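Iron Super-Oxide Dismutase (Plasmodium knowlesi, PDB 2AWP) probably uses an iron cofactor to convert toxic superoxide radicals into hydrogen peroxide and molecular oxygen. Local coordinates at residues A[6-12]-A[24-29]; A[56-60]-A[144-148]; A[96-101]-A[132-136]. One frame throughout, in Å; residues are numbered along the deposited sequence.

The three contacts follow the two-domain build of the iron superoxide dismutase fold. Interaction 1 is a surface contact within the N-terminal alpha-hairpin domain, where an irregular loop lies along helix 21-43; it is mostly apolar, with one tyrosine hydrogen bond. Interaction 2, partly buried, joins the two domains: helix 53-59 belongs to the first, the short helix at 145-148 to the second, and a lysine hydrogen-bonds to carbonyl oxygens beside a Met57-Ile146 apolar contact. Interaction 3 stays in the C-terminal domain, on the opposite side of the chain's centre from interaction 1, and packs helix 92-101 on strand 134-140, greasy inside and charged outside. The chain runs from that strand directly to helix 145-148 of interaction 2.

Interaction 1: residues A[6-12]-A[24-29]; sequences PKLKYAL and LNFHYN
This is a loop-on-helix contact at the surface of the alpha-hairpin domain: the irregular segment 6-12 runs past the early turns of helix 21-43. Residues 6-8 are extended, phi/psi near -65/145; Lys9 (psi 12°) breaks the run, and Leu12 turns to helical values. CA atoms of Leu8 and Tyr28 lie 8.4 Å apart, those of Leu12 and Leu24 5.8 Å. Tyr28, chi1 t, points at the loop, and its OH donates a hydrogen bond to Pro6 O at 2.8 Å; a water accepts from Leu8 N at 3.1 Å and bonds weakly to the same hydroxyl. Leu8 (mt) covers one face of the Tyr28 ring in a CH-pi contact, its CG 3.8 Å from the ring centroid. At the other end, Leu24 CD2 fits between Tyr10 CE1 at 4.0 Å and Leu12 O at 3.1 Å, and Leu12 CD1 packs 3.9 Å from Leu24 CB. Trp78 of helix 62-79 backs Leu8 and Leu24 and meets Tyr28 edge-to-face; Tyr10 OH is hydrogen-bonded to Trp78 O. On helix 21-43, His27 is out of reach of 6-12; with His74, Asp158 and His162 it probably forms the iron site of the iron/manganese superoxide dismutase fold.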
loop_
_atom_site.group_PDB
_atom_site.type_symbol
_atom_site.label_atom_id
_atom_site.label_comp_id
_atom_site.label_asym_id
_atom_site.label_seq_id
_atom_site.Cartn_x
_atom_site.Cartn_y
_atom_site.Cartn_z
ATOM N N PRO A 6 -14.385 16.084 7.695
ATOM C CA PRO A 6 -14.111 17.512 7.669
ATOM C C PRO A 6 -13.858 18.006 6.276
ATOM O O PRO A 6 -13.240 17.309 5.467
ATOM C CB PRO A 6 -12.844 17.653 8.526
ATOM C CG PRO A 6 -12.865 16.465 9.401
ATOM C CD PRO A 6 -13.367 15.360 8.476
ATOM N N LYS A 7 -14.349 19.206 5.995
ATOM C CA LYS A 7 -14.108 19.861 4.709
ATOM C C LYS A 7 -12.627 20.135 4.465
ATOM O O LYS A 7 -11.860 20.423 5.398
ATOM C CB LYS A 7 -14.893 21.187 4.636
ATOM C CG LYS A 7 -16.405 21.024 4.532
ATOM C CD LYS A 7 -16.762 20.457 3.167
ATOM C CE LYS A 7 -18.257 20.491 2.899
ATOM N NZ LYS A 7 -18.544 20.533 1.426
ATOM N N LEU A 8 -12.242 20.045 3.197
ATOM C CA LEU A 8 -11.010 20.669 2.704
ATOM C C LEU A 8 -11.083 22.182 2.880
ATOM O O LEU A 8 -12.144 22.788 2.708
ATOM C CB LEU A 8 -10.799 20.356 1.221
ATOM C CG LEU A 8 -10.625 18.915 0.715
ATOM C CD1 LEU A 8 -10.463 18.927 -0.773
ATOM C CD2 LEU A 8 -9.429 18.176 1.333
ATOM N N LYS A 9 -9.933 22.796 3.157
ATOM C CA LYS A 9 -9.872 24.232 3.377
ATOM C C LYS A 9 -9.651 25.028 2.092
ATOM O O LYS A 9 -9.332 26.226 2.133
ATOM C CB LYS A 9 -8.782 24.518 4.420
ATOM C CG LYS A 9 -9.183 23.937 5.805
ATOM C CD LYS A 9 -8.071 24.076 6.830
ATOM C CE LYS A 9 -8.654 23.896 8.227
ATOM N NZ LYS A 9 -9.090 22.499 8.431
ATOM N N TYR A 10 -9.788 24.338 0.967
ATOM C CA TYR A 10 -9.484 24.854 -0.352
ATOM C C TYR A 10 -10.228 24.011 -1.395
ATOM O O TYR A 10 -10.758 22.915 -1.106
ATOM C CB TYR A 10 -7.956 24.823 -0.644
ATOM C CG TYR A 10 -7.241 23.560 -0.176
ATOM C CD1 TYR A 10 -7.391 22.336 -0.864
ATOM C CD2 TYR A 10 -6.440 23.577 0.968
ATOM C CE1 TYR A 10 -6.756 21.168 -0.424
ATOM C CE2 TYR A 10 -5.802 22.419 1.418
ATOM C CZ TYR A 10 -5.955 21.218 0.705
ATOM O OH TYR A 10 -5.331 20.081 1.126
ATOM N N ALA A 11 -10.244 24.529 -2.614
ATOM C CA ALA A 11 -10.912 23.884 -3.731
ATOM C C ALA A 11 -10.172 22.604 -4.168
ATOM O O ALA A 11 -8.959 22.430 -3.919
ATOM C CB ALA A 11 -11.043 24.870 -4.906
ATOM N N LEU A 12 -10.926 21.729 -4.824
ATOM C CA LEU A 12 -10.462 20.428 -5.263
ATOM C C LEU A 12 -9.310 20.543 -6.246
ATOM O O LEU A 12 -8.492 19.648 -6.339
ATOM C CB LEU A 12 -11.645 19.677 -5.904
ATOM C CG LEU A 12 -11.747 18.175 -5.764
ATOM C CD1 LEU A 12 -11.930 17.778 -4.308
ATOM C CD2 LEU A 12 -12.916 17.710 -6.597
ATOM N N LEU A 24 -7.339 14.693 -5.984
ATOM C CA LEU A 24 -8.148 15.165 -4.861
ATOM C C LEU A 24 -9.538 14.567 -4.917
ATOM O O LEU A 24 -10.049 14.144 -3.893
ATOM C CB LEU A 24 -8.184 16.707 -4.768
ATOM C CG LEU A 24 -7.145 17.243 -3.757
ATOM C CD1 LEU A 24 -5.736 16.809 -4.188
ATOM C CD2 LEU A 24 -7.226 18.743 -3.613
ATOM N N ASN A 25 -10.138 14.498 -6.105
ATOM C CA ASN A 25 -11.471 13.870 -6.239
ATOM C C ASN A 25 -11.506 12.425 -5.693
ATOM O O ASN A 25 -12.290 12.117 -4.789
ATOM C CB ASN A 25 -12.024 13.958 -7.683
ATOM C CG ASN A 25 -13.544 13.742 -7.746
ATOM O OD1 ASN A 25 -14.254 13.927 -6.740
ATOM N ND2 ASN A 25 -14.051 13.355 -8.923
ATOM N N PHE A 26 -10.643 11.559 -6.194
ATOM C CA PHE A 26 -10.598 10.175 -5.682
ATOM C C PHE A 26 -10.134 10.073 -4.211
ATOM O O PHE A 26 -10.746 9.382 -3.391
ATOM C CB PHE A 26 -9.755 9.267 -6.612
ATOM C CG PHE A 26 -10.425 8.938 -7.922
ATOM C CD1 PHE A 26 -11.328 7.893 -8.010
ATOM C CD2 PHE A 26 -10.185 9.711 -9.064
ATOM C CE1 PHE A 26 -11.990 7.596 -9.225
ATOM C CE2 PHE A 26 -10.842 9.434 -10.299
ATOM C CZ PHE A 26 -11.746 8.362 -10.379
ATOM N N HIS A 27 -9.075 10.802 -3.884
ATOM C CA HIS A 27 -8.413 10.678 -2.603
ATOM C C HIS A 27 -9.327 11.196 -1.496
ATOM O O HIS A 27 -9.558 10.489 -0.505
ATOM C CB HIS A 27 -7.100 11.452 -2.653
ATOM C CG HIS A 27 -6.074 11.009 -1.652
ATOM N ND1 HIS A 27 -4.780 11.475 -1.679
ATOM C CD2 HIS A 27 -6.138 10.146 -0.608
ATOM C CE1 HIS A 27 -4.097 10.950 -0.683
ATOM N NE2 HIS A 27 -4.900 10.156 -0.015
ATOM N N TYR A 28 -9.914 12.371 -1.711
ATOM C CA TYR A 28 -10.828 12.955 -0.707
ATOM C C TYR A 28 -12.264 12.404 -0.769
ATOM O O TYR A 28 -12.797 11.944 0.236
ATOM C CB TYR A 28 -10.829 14.488 -0.799
ATOM C CG TYR A 28 -11.763 15.158 0.190
ATOM C CD1 TYR A 28 -11.454 15.184 1.553
ATOM C CD2 TYR A 28 -12.976 15.732 -0.240
ATOM C CE1 TYR A 28 -12.315 15.817 2.497
ATOM C CE2 TYR A 28 -13.848 16.353 0.684
ATOM C CZ TYR A 28 -13.506 16.400 2.043
ATOM O OH TYR A 28 -14.359 17.005 2.962
ATOM N N ASN A 29 -12.883 12.447 -1.945
ATOM C CA ASN A 29 -14.300 12.062 -2.076
ATOM C C ASN A 29 -14.538 10.555 -2.120
ATOM O O ASN A 29 -15.632 10.092 -1.796
ATOM C CB ASN A 29 -14.952 12.756 -3.296
ATOM C CG ASN A 29 -15.149 14.262 -3.092
ATOM O OD1 ASN A 29 -15.642 14.729 -2.052
ATOM N ND2 ASN A 29 -14.767 15.040 -4.111
HETATM O O HOH W 1 -14.473 19.935 1.064
#

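Interaction 2: residues A[56-60]-A[144-148]; sequences IMKES and NPIKD
Lys147 stretches its side chain across the end of helix 53-59, and its NZ gathers carbonyl oxygens there: Ser60 O at 2.7 Å, Met57 O at 3.0 Å and, weakly, Lys58 O at 3.3 Å. Carbonyls at a helix end lack amide partners further along, so the ammonium can serve them. Ser60 is the first residue to leave helical phi/psi; its OG donates back to Ile56 O at 2.7 Å. Lys58 and Lys147 are the closest pair, CA to CA 5.4 Å. Beside Lys147, Met57 (ttp) sets CE 3.9 Å from Ile146 CG2, which also lies 3.8 Å from Lys58 CG. Asn144 is the N-cap of the short, weakly bonded helix at about 145-148: with chi1 p, its OD1 accepts from Lys147 N at 3.1 Å. Its ND2 donates to Asn73 OD1 and makes a weak bond to Met57 SD at 3.3 Å. The Lys147 ammonium at the C-terminal end of helix 53-59 thus joins the alpha-hairpin and C-terminal domains of the superoxide dismutase fold.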
loop_
_atom_site.group_PDB
_atom_site.type_symbol
_atom_site.label_atom_id
_atom_site.label_comp_id
_atom_site.label_asym_id
_atom_site.label_seq_id
_atom_site.Cartn_x
_atom_site.Cartn_y
_atom_site.Cartn_z
ATOM N N ILE A 56 -11.206 7.263 19.652
ATOM C CA ILE A 56 -11.320 5.972 18.953
ATOM C C ILE A 56 -9.949 5.508 18.465
ATOM O O ILE A 56 -9.534 4.382 18.756
ATOM C CB ILE A 56 -12.349 6.009 17.782
ATOM C CG1 ILE A 56 -13.770 6.191 18.339
ATOM C CG2 ILE A 56 -12.329 4.666 17.015
ATOM C CD1 ILE A 56 -14.762 6.738 17.332
ATOM N N MET A 57 -9.241 6.397 17.758
ATOM C CA MET A 57 -7.894 6.130 17.245
ATOM C C MET A 57 -6.927 5.649 18.352
ATOM O O MET A 57 -6.211 4.632 18.197
ATOM C CB MET A 57 -7.386 7.404 16.579
ATOM C CG MET A 57 -6.040 7.334 15.963
ATOM S SD MET A 57 -5.765 8.912 15.159
ATOM C CE MET A 57 -5.096 9.972 16.475
ATOM N N LYS A 58 -6.919 6.379 19.466
ATOM C CA LYS A 58 -6.071 6.042 20.613
ATOM C C LYS A 58 -6.474 4.760 21.338
ATOM O O LYS A 58 -5.633 4.105 21.963
ATOM C CB LYS A 58 -6.018 7.210 21.606
ATOM C CG LYS A 58 -5.127 8.363 21.133
ATOM C CD LYS A 58 -5.316 9.674 21.908
ATOM C CE LYS A 58 -4.653 9.647 23.302
ATOM N NZ LYS A 58 -3.193 9.190 23.331
ATOM N N GLU A 59 -7.740 4.374 21.258
ATOM C CA GLU A 59 -8.211 3.241 22.058
ATOM C C GLU A 59 -8.632 1.960 21.331
ATOM O O GLU A 59 -9.017 1.000 21.987
ATOM C CB GLU A 59 -9.368 3.678 22.948
ATOM C CG GLU A 59 -9.043 4.820 23.875
ATOM C CD GLU A 59 -10.296 5.421 24.519
ATOM O OE1 GLU A 59 -11.252 4.678 24.792
ATOM O OE2 GLU A 59 -10.320 6.648 24.731
ATOM N N SER A 60 -8.623 1.951 20.002
ATOM C CA SER A 60 -9.091 0.779 19.241
ATOM C C SER A 60 -7.950 -0.009 18.583
ATOM O O SER A 60 -6.795 0.390 18.647
ATOM C CB SER A 60 -10.043 1.229 18.152
ATOM O OG SER A 60 -9.385 2.155 17.305
ATOM N N ASN A 144 0.084 6.096 13.224
ATOM C CA ASN A 144 0.574 7.465 13.400
ATOM C C ASN A 144 1.269 7.680 14.746
ATOM O O ASN A 144 1.154 6.839 15.658
ATOM C CB ASN A 144 -0.519 8.504 13.107
ATOM C CG ASN A 144 -1.683 8.443 14.095
ATOM O OD1 ASN A 144 -1.487 8.417 15.321
ATOM N ND2 ASN A 144 -2.893 8.456 13.564
ATOM N N PRO A 145 2.033 8.763 14.857
ATOM C CA PRO A 145 2.771 9.034 16.106
ATOM C C PRO A 145 1.922 9.226 17.399
ATOM O O PRO A 145 2.444 9.050 18.483
ATOM C CB PRO A 145 3.586 10.306 15.769
ATOM C CG PRO A 145 3.705 10.270 14.227
ATOM C CD PRO A 145 2.333 9.766 13.816
ATOM N N ILE A 146 0.655 9.630 17.285
ATOM C CA ILE A 146 -0.220 9.758 18.459
ATOM C C ILE A 146 -0.497 8.377 19.049
ATOM O O ILE A 146 -0.322 8.160 20.261
ATOM C CB ILE A 146 -1.527 10.508 18.131
ATOM C CG1 ILE A 146 -1.206 11.957 17.730
ATOM C CG2 ILE A 146 -2.523 10.476 19.329
ATOM C CD1 ILE A 146 -2.395 12.729 17.200
ATOM N N LYS A 147 -0.904 7.440 18.188
ATOM C CA LYS A 147 -1.087 6.058 18.598
ATOM C C LYS A 147 0.208 5.496 19.137
ATOM O O LYS A 147 0.213 4.918 20.216
ATOM C CB LYS A 147 -1.625 5.184 17.456
ATOM C CG LYS A 147 -1.937 3.766 17.867
ATOM C CD LYS A 147 -2.978 3.741 18.972
ATOM C CE LYS A 147 -3.354 2.349 19.395
ATOM N NZ LYS A 147 -4.846 2.193 19.333
ATOM N N ASP A 148 1.305 5.681 18.414
ATOM C CA ASP A 148 2.602 5.154 18.858
ATOM C C ASP A 148 3.165 5.884 20.082
ATOM O O ASP A 148 4.109 5.396 20.701
ATOM C CB ASP A 148 3.632 5.245 17.719
ATOM C CG ASP A 148 3.233 4.429 16.474
ATOM O OD1 ASP A 148 2.318 3.563 16.544
ATOM O OD2 ASP A 148 3.867 4.642 15.416
HETATM O O HOH W 2 -2.045 6.800 22.292
#

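Interaction 3: residues A[96-101]-A[132-136]; sequences KIQEDF and NKLVI
Leu134 (mt) is the apolar centre, its CA-to-CB bond aimed at helix 92-101. Its CD1 sits 3.4 Å from Lys96 CG and 3.8 Å from Ile97 CG1, while its CB lies 3.6 Å from Phe101 CE2. Phe101, chi1 m, also reaches along the strand, with CE1 4.0 Å from Ile136 CD1. The axes of helix 96-101 and strand 134-136 approach to 8.4 Å and cross at -68°, with Asp100 and Leu134 nearest, 6.0 Å between CA atoms. Around this apolar centre, Asp100 OD2 accepts from Leu134 N at 2.8 Å. Lys96 (chi1 t, chi2 p) extends NZ to Asn132 O at 2.8 Å. A long salt bridge of 3.6 Å runs from Lys96 NZ to Asp100 OD2. At the polar edge, one water bridges Asp100 OD1 (2.7 Å) and Lys133 NZ (2.9 Å). Strand 134-140 pairs with strand 122-129 and is outermost within this chain; a helix packed on such a strand belongs to the alpha/beta C-terminal domain of iron/manganese superoxide dismutases.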
loop_
_atom_site.group_PDB
_atom_site.type_symbol
_atom_site.label_atom_id
_atom_site.label_comp_id
_atom_site.label_asym_id
_atom_site.label_seq_id
_atom_site.Cartn_x
_atom_site.Cartn_y
_atom_site.Cartn_z
ATOM N N LYS A 96 12.793 26.590 14.503
ATOM C CA LYS A 96 12.835 25.241 15.077
ATOM C C LYS A 96 13.517 24.240 14.137
ATOM O O LYS A 96 14.303 23.377 14.586
ATOM C CB LYS A 96 11.411 24.746 15.426
ATOM C CG LYS A 96 11.375 23.470 16.285
ATOM C CD LYS A 96 11.722 23.724 17.729
ATOM C CE LYS A 96 11.759 22.414 18.504
ATOM N NZ LYS A 96 12.444 22.556 19.800
ATOM N N ILE A 97 13.212 24.338 12.843
ATOM C CA ILE A 97 13.894 23.515 11.849
ATOM C C ILE A 97 15.404 23.827 11.775
ATOM O O ILE A 97 16.262 22.919 11.692
ATOM C CB ILE A 97 13.211 23.647 10.420
ATOM C CG1 ILE A 97 11.896 22.837 10.408
ATOM C CG2 ILE A 97 14.175 23.172 9.339
ATOM C CD1 ILE A 97 10.934 23.085 9.219
ATOM N N GLN A 98 15.735 25.115 11.782
ATOM C CA GLN A 98 17.157 25.514 11.866
ATOM C C GLN A 98 17.834 24.822 13.060
ATOM O O GLN A 98 18.921 24.273 12.926
ATOM C CB GLN A 98 17.313 27.047 11.971
ATOM C CG GLN A 98 16.919 27.802 10.706
ATOM C CD GLN A 98 16.609 29.268 10.950
ATOM O OE1 GLN A 98 16.604 29.738 12.101
ATOM N NE2 GLN A 98 16.345 30.009 9.860
ATOM N N GLU A 99 17.194 24.854 14.227
ATOM C CA GLU A 99 17.798 24.326 15.440
ATOM C C GLU A 99 18.012 22.828 15.370
ATOM O O GLU A 99 19.065 22.306 15.777
ATOM C CB GLU A 99 16.918 24.654 16.651
ATOM C CG GLU A 99 16.921 26.108 17.016
ATOM C CD GLU A 99 15.904 26.433 18.102
ATOM O OE1 GLU A 99 15.431 25.484 18.771
ATOM O OE2 GLU A 99 15.572 27.627 18.278
ATOM N N ASP A 100 17.004 22.124 14.844
ATOM C CA ASP A 100 16.967 20.679 14.958
ATOM C C ASP A 100 17.510 19.963 13.715
ATOM O O ASP A 100 17.899 18.803 13.802
ATOM C CB ASP A 100 15.533 20.221 15.348
ATOM C CG ASP A 100 15.108 20.746 16.721
ATOM O OD1 ASP A 100 15.977 21.251 17.483
ATOM O OD2 ASP A 100 13.907 20.690 17.040
ATOM N N PHE A 101 17.560 20.647 12.572
ATOM C CA PHE A 101 18.112 20.035 11.346
ATOM C C PHE A 101 19.289 20.800 10.764
ATOM O O PHE A 101 19.953 20.301 9.857
ATOM C CB PHE A 101 17.012 19.827 10.256
ATOM C CG PHE A 101 15.883 18.927 10.704
ATOM C CD1 PHE A 101 15.983 17.551 10.577
ATOM C CD2 PHE A 101 14.746 19.456 11.283
ATOM C CE1 PHE A 101 14.950 16.701 10.991
ATOM C CE2 PHE A 101 13.681 18.608 11.722
ATOM C CZ PHE A 101 13.796 17.237 11.587
ATOM N N ASN A 132 11.094 17.303 23.044
ATOM C CA ASN A 132 10.916 18.682 22.542
ATOM C C ASN A 132 11.758 18.956 21.286
ATOM O O ASN A 132 12.076 20.096 21.021
ATOM C CB ASN A 132 11.286 19.712 23.650
ATOM C CG ASN A 132 10.464 21.004 23.573
ATOM O OD1 ASN A 132 11.019 22.125 23.527
ATOM N ND2 ASN A 132 9.137 20.858 23.568
ATOM N N LYS A 133 12.176 17.909 20.564
ATOM C CA LYS A 133 12.966 18.081 19.332
ATOM C C LYS A 133 12.168 17.653 18.108
ATOM O O LYS A 133 11.532 16.587 18.125
ATOM C CB LYS A 133 14.248 17.239 19.347
ATOM C CG LYS A 133 15.235 17.509 20.490
ATOM C CD LYS A 133 15.652 18.942 20.590
ATOM C CE LYS A 133 16.983 19.044 21.368
ATOM N NZ LYS A 133 17.330 20.456 21.572
ATOM N N LEU A 134 12.269 18.427 17.022
ATOM C CA LEU A 134 11.698 17.995 15.729
ATOM C C LEU A 134 12.474 16.822 15.158
ATOM O O LEU A 134 13.688 16.860 15.035
ATOM C CB LEU A 134 11.681 19.124 14.681
ATOM C CG LEU A 134 10.742 20.313 14.904
ATOM C CD1 LEU A 134 10.856 21.309 13.725
ATOM C CD2 LEU A 134 9.308 19.876 15.116
ATOM N N VAL A 135 11.751 15.779 14.780
ATOM C CA VAL A 135 12.363 14.679 14.079
ATOM C C VAL A 135 11.446 14.225 12.926
ATOM O O VAL A 135 10.263 14.597 12.862
ATOM C CB VAL A 135 12.685 13.506 15.042
ATOM C CG1 VAL A 135 13.684 13.961 16.186
ATOM C CG2 VAL A 135 11.405 12.879 15.611
ATOM N N ILE A 136 11.994 13.399 12.049
ATOM C CA ILE A 136 11.238 12.779 10.977
ATOM C C ILE A 136 10.965 11.330 11.359
ATOM O O ILE A 136 11.869 10.623 11.783
ATOM C CB ILE A 136 12.022 12.796 9.631
ATOM C CG1 ILE A 136 12.211 14.214 9.122
ATOM C CG2 ILE A 136 11.307 11.960 8.580
ATOM C CD1 ILE A 136 13.395 14.332 8.126
HETATM O O HOH W 3 11.453 24.896 21.440
HETATM O O HOH W 4 16.242 16.527 14.801
HETATM O O HOH W 5 18.236 20.752 18.810
#